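Local coordinates for Dhd127_b (Synthetic construct, PDB 6DLM), which is a computationally designed helical hairpin that pairs with a different designed chain, Dhd127_a, to form a coiled-coil heterodimer, at residues V46-L49 / V50-K54; A57-I60 / R61-S64. One frame throughout, in Å; residues are numbered along the deposited sequence.

The chain runs up helix 7-37, turns, and returns along helix 44-75, which carries both contacts in series: interaction 1 on its early turns, interaction 2 further on, their centres about 16 Å apart. Neither encloses a loop. Each joins consecutive turns of one helix, and the first is complete before the second begins, so they neither nest nor cross. What they share is a pattern: a glutamate on one turn reaches forward to residues three and four places later. Through their buried residues both turns also lean on helix 7-37, and V50, R47 and K54 in interaction 1, like I60, R61 and S64 in interaction 2, meet the chain of Dhd127_a.

Interaction 1: residues V46-L49 / V50-K54; sequences VREL and VRRSK
E48 and R51 run side by side, pointing the same way, while R52 slants across the same carboxylate with its guanidinium plane turned 84° from it. R51 offers its NE edge: NE binds E48 OE2 and NH2 binds E48 OE1, both at 3.0 Å and both on the syn side of the acid. R52 NE takes the anti side of E48 OE1 at 2.7 Å, leaving that oxygen with two donors. Two bends bring the groups together: E48 folds at chi2 (63°) to swing its carboxylate forward along the helix, and R51 folds at chi3 (69°), which turns its NE edge toward E48. S53 is buried against L25 and T28 of helix 7-37, where a small side chain fits. Its OG turns back to L49 O at 2.8 Å, approaching the carbonyl from the face opposite S53 N, and it also bonds Q29 on helix 7-37. Compact V50 packs on E30 of the chain of Dhd127_a. The two arginines probably favour the ionised acid, although R51 also salt-bridges E55, and three charged bonds fix the carboxylate's rotation; the hydroxyl, bonded both to L49 O and to Q29, adds a polar link between the two helices of the hairpin.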
loop_
_atom_site.group_PDB
_atom_site.type_symbol
_atom_site.label_atom_id
_atom_site.label_comp_id
_atom_site.label_asym_id
_atom_site.label_seq_id
_atom_site.Cartn_x
_atom_site.Cartn_y
_atom_site.Cartn_z
ATOM N N VAL B 46 14.994 -10.368 7.789
ATOM C CA VAL B 46 13.868 -9.530 8.180
ATOM C C VAL B 46 14.289 -8.059 8.328
ATOM O O VAL B 46 13.537 -7.188 7.939
ATOM C CB VAL B 46 13.154 -10.019 9.456
ATOM C CG1 VAL B 46 12.358 -11.284 9.173
ATOM C CG2 VAL B 46 14.131 -10.215 10.592
ATOM N N ARG B 47 15.465 -7.775 8.892
ATOM C CA ARG B 47 15.919 -6.402 9.013
ATOM C C ARG B 47 16.092 -5.788 7.625
ATOM O O ARG B 47 15.790 -4.627 7.429
ATOM C CB ARG B 47 17.231 -6.326 9.792
ATOM C CG ARG B 47 17.067 -6.449 11.294
ATOM C CD ARG B 47 16.360 -5.238 11.888
ATOM N NE ARG B 47 16.339 -5.300 13.345
ATOM C CZ ARG B 47 15.648 -4.483 14.130
ATOM N NH1 ARG B 47 14.910 -3.520 13.616
ATOM N NH2 ARG B 47 15.713 -4.632 15.444
ATOM N N GLU B 48 16.615 -6.563 6.679
ATOM C CA GLU B 48 16.760 -6.074 5.311
ATOM C C GLU B 48 15.385 -5.800 4.661
ATOM O O GLU B 48 15.242 -4.828 3.940
ATOM C CB GLU B 48 17.581 -7.038 4.462
ATOM C CG GLU B 48 17.610 -6.710 2.982
ATOM C CD GLU B 48 18.256 -5.375 2.656
ATOM O OE1 GLU B 48 18.169 -4.952 1.490
ATOM O OE2 GLU B 48 18.848 -4.758 3.556
ATOM N N LEU B 49 14.405 -6.661 4.909
ATOM C CA LEU B 49 13.052 -6.443 4.383
ATOM C C LEU B 49 12.443 -5.152 4.947
ATOM O O LEU B 49 11.751 -4.440 4.242
ATOM C CB LEU B 49 12.137 -7.627 4.676
ATOM C CG LEU B 49 12.522 -8.916 3.962
ATOM C CD1 LEU B 49 11.775 -10.101 4.542
ATOM C CD2 LEU B 49 12.289 -8.786 2.467
ATOM N N VAL B 50 12.683 -4.893 6.219
ATOM C CA VAL B 50 12.214 -3.658 6.814
ATOM C C VAL B 50 12.884 -2.457 6.137
ATOM O O VAL B 50 12.209 -1.516 5.777
ATOM C CB VAL B 50 12.520 -3.607 8.318
ATOM C CG1 VAL B 50 12.338 -2.192 8.846
ATOM C CG2 VAL B 50 11.645 -4.586 9.072
ATOM N N ARG B 51 14.191 -2.522 5.928
ATOM C CA ARG B 51 14.896 -1.420 5.282
ATOM C C ARG B 51 14.359 -1.178 3.868
ATOM O O ARG B 51 14.088 -0.050 3.498
ATOM C CB ARG B 51 16.394 -1.727 5.203
ATOM C CG ARG B 51 17.257 -0.557 4.773
ATOM C CD ARG B 51 18.650 -1.006 4.366
ATOM N NE ARG B 51 18.621 -1.781 3.134
ATOM C CZ ARG B 51 18.428 -1.254 1.934
ATOM N NH1 ARG B 51 18.267 0.051 1.805
ATOM N NH2 ARG B 51 18.402 -2.023 0.858
ATOM N N ARG B 52 14.197 -2.234 3.088
ATOM C CA ARG B 52 13.622 -2.085 1.760
ATOM C C ARG B 52 12.176 -1.559 1.829
ATOM O O ARG B 52 11.790 -0.718 1.034
ATOM C CB ARG B 52 13.640 -3.409 1.005
ATOM C CG ARG B 52 15.013 -4.027 0.855
ATOM C CD ARG B 52 14.950 -5.298 0.018
ATOM N NE ARG B 52 16.254 -5.936 -0.088
ATOM C CZ ARG B 52 16.489 -7.060 -0.748
ATOM N NH1 ARG B 52 15.507 -7.682 -1.365
ATOM N NH2 ARG B 52 17.712 -7.557 -0.782
ATOM N N SER B 53 11.404 -2.032 2.793
ATOM C CA SER B 53 10.037 -1.557 2.910
ATOM C C SER B 53 10.006 -0.039 3.137
ATOM O O SER B 53 9.204 0.645 2.531
ATOM C CB SER B 53 9.313 -2.263 4.045
ATOM O OG SER B 53 9.114 -3.621 3.747
ATOM N N LYS B 54 10.898 0.468 3.972
ATOM C CA LYS B 54 10.944 1.896 4.197
ATOM C C LYS B 54 11.261 2.649 2.889
ATOM O O LYS B 54 10.652 3.671 2.622
ATOM C CB LYS B 54 11.980 2.239 5.262
ATOM C CG LYS B 54 11.595 1.840 6.675
ATOM C CD LYS B 54 12.690 2.231 7.653
ATOM C CE LYS B 54 12.402 1.789 9.074
ATOM N NZ LYS B 54 13.662 1.625 9.855
#

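Interaction 2: residues A57-I60 / R61-S64; sequences ADEI and RRQS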
loop_
_atom_site.group_PDB
_atom_site.type_symbol
_atom_site.label_atom_id
_atom_site.label_comp_id
_atom_site.label_asym_id
_atom_site.label_seq_id
_atom_site.Cartn_x
_atom_site.Cartn_y
_atom_site.Cartn_z
ATOM N N ALA B 57 8.132 2.425 0.590
ATOM C CA ALA B 57 7.056 3.257 1.138
ATOM C C ALA B 57 7.296 4.753 0.896
ATOM O O ALA B 57 6.358 5.485 0.636
ATOM C CB ALA B 57 6.882 3.005 2.623
ATOM N N ASP B 58 8.540 5.190 1.000
ATOM C CA ASP B 58 8.836 6.588 0.753
ATOM C C ASP B 58 8.496 6.983 -0.694
ATOM O O ASP B 58 7.901 8.014 -0.927
ATOM C CB ASP B 58 10.306 6.854 1.022
ATOM C CG ASP B 58 10.686 8.280 0.751
ATOM O OD1 ASP B 58 10.866 9.032 1.718
ATOM O OD2 ASP B 58 10.782 8.649 -0.434
ATOM N N GLU B 59 8.907 6.161 -1.644
ATOM C CA GLU B 59 8.585 6.381 -3.047
ATOM C C GLU B 59 7.060 6.291 -3.299
ATOM O O GLU B 59 6.523 7.053 -4.076
ATOM C CB GLU B 59 9.342 5.387 -3.922
ATOM C CG GLU B 59 9.091 5.531 -5.412
ATOM C CD GLU B 59 9.554 6.862 -5.978
ATOM O OE1 GLU B 59 9.251 7.125 -7.152
ATOM O OE2 GLU B 59 10.203 7.639 -5.252
ATOM N N ILE B 60 6.391 5.359 -2.642
ATOM C CA ILE B 60 4.949 5.248 -2.797
ATOM C C ILE B 60 4.264 6.528 -2.321
ATOM O O ILE B 60 3.376 7.016 -2.988
ATOM C CB ILE B 60 4.380 4.059 -2.007
ATOM C CG1 ILE B 60 4.711 2.746 -2.711
ATOM C CG2 ILE B 60 2.884 4.208 -1.839
ATOM C CD1 ILE B 60 4.645 1.545 -1.806
ATOM N N ARG B 61 4.684 7.063 -1.186
ATOM C CA ARG B 61 4.099 8.299 -0.703
ATOM C C ARG B 61 4.353 9.449 -1.687
ATOM O O ARG B 61 3.446 10.192 -2.001
ATOM C CB ARG B 61 4.628 8.628 0.692
ATOM C CG ARG B 61 4.585 10.095 1.077
ATOM C CD ARG B 61 3.183 10.608 1.324
ATOM N NE ARG B 61 2.531 9.977 2.465
ATOM C CZ ARG B 61 1.300 10.271 2.867
ATOM N NH1 ARG B 61 0.597 11.179 2.219
ATOM N NH2 ARG B 61 0.771 9.651 3.903
ATOM N N ARG B 62 5.567 9.575 -2.198
ATOM C CA ARG B 62 5.823 10.646 -3.150
ATOM C C ARG B 62 4.962 10.506 -4.415
ATOM O O ARG B 62 4.377 11.477 -4.859
ATOM C CB ARG B 62 7.298 10.681 -3.551
ATOM C CG ARG B 62 7.618 11.758 -4.570
ATOM C CD ARG B 62 9.054 11.678 -5.053
ATOM N NE ARG B 62 9.248 10.597 -6.005
ATOM C CZ ARG B 62 8.902 10.679 -7.279
ATOM N NH1 ARG B 62 8.346 11.784 -7.736
ATOM N NH2 ARG B 62 9.097 9.657 -8.089
ATOM N N GLN B 63 4.887 9.310 -4.990
ATOM C CA GLN B 63 4.061 9.114 -6.184
ATOM C C GLN B 63 2.570 9.343 -5.933
ATOM O O GLN B 63 1.908 9.986 -6.723
ATOM C CB GLN B 63 4.252 7.715 -6.760
ATOM C CG GLN B 63 5.611 7.519 -7.390
ATOM C CD GLN B 63 5.747 6.201 -8.120
ATOM O OE1 GLN B 63 4.764 5.586 -8.512
ATOM N NE2 GLN B 63 6.979 5.760 -8.297
ATOM N N SER B 64 2.067 8.813 -4.827
ATOM C CA SER B 64 0.668 8.984 -4.482
ATOM C C SER B 64 0.315 10.463 -4.291
ATOM O O SER B 64 -0.679 10.921 -4.817
ATOM C CB SER B 64 0.358 8.227 -3.198
ATOM O OG SER B 64 -0.954 8.472 -2.762
#
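E59 OE1 takes the shortest side-chain bond here, from R62 NH2 at 2.7 Å, and also accepts Q63 NE2 at 2.9 Å. The arginine comes side-on: its NE reaches E59 OE2 at 3.2 Å, with both nitrogens on the syn side of the carboxylate and the two flat groups 46° apart. The glutamine amide, standing 84° from the carboxylate plane, sends a nearly straight N-H (172°) to the anti side of OE1. Extended beyond CG, Q63 can span one turn back to E59, while the long, bendable R62 closes on it from three residues away. Beneath these side chains the helix bonds continue, R61 N to A57 O and S64 N to I60 O, both 2.9 Å. R61 takes a different course, folding at chi2 and chi3 to salt-bridge D65 of its own chain and E23 of the chain of Dhd127_a. Inward, branched I60 packs on L21 and L25 of helix 7-37 and on V19 of the chain of Dhd127_a; S64 packs on V19 of that chain, its small side chain consistent with a close approach. Hydrogen bonds from both partners hold the carboxylate in direction, and R62 probably supplies most of the charge compensation, since Q63 is neutral.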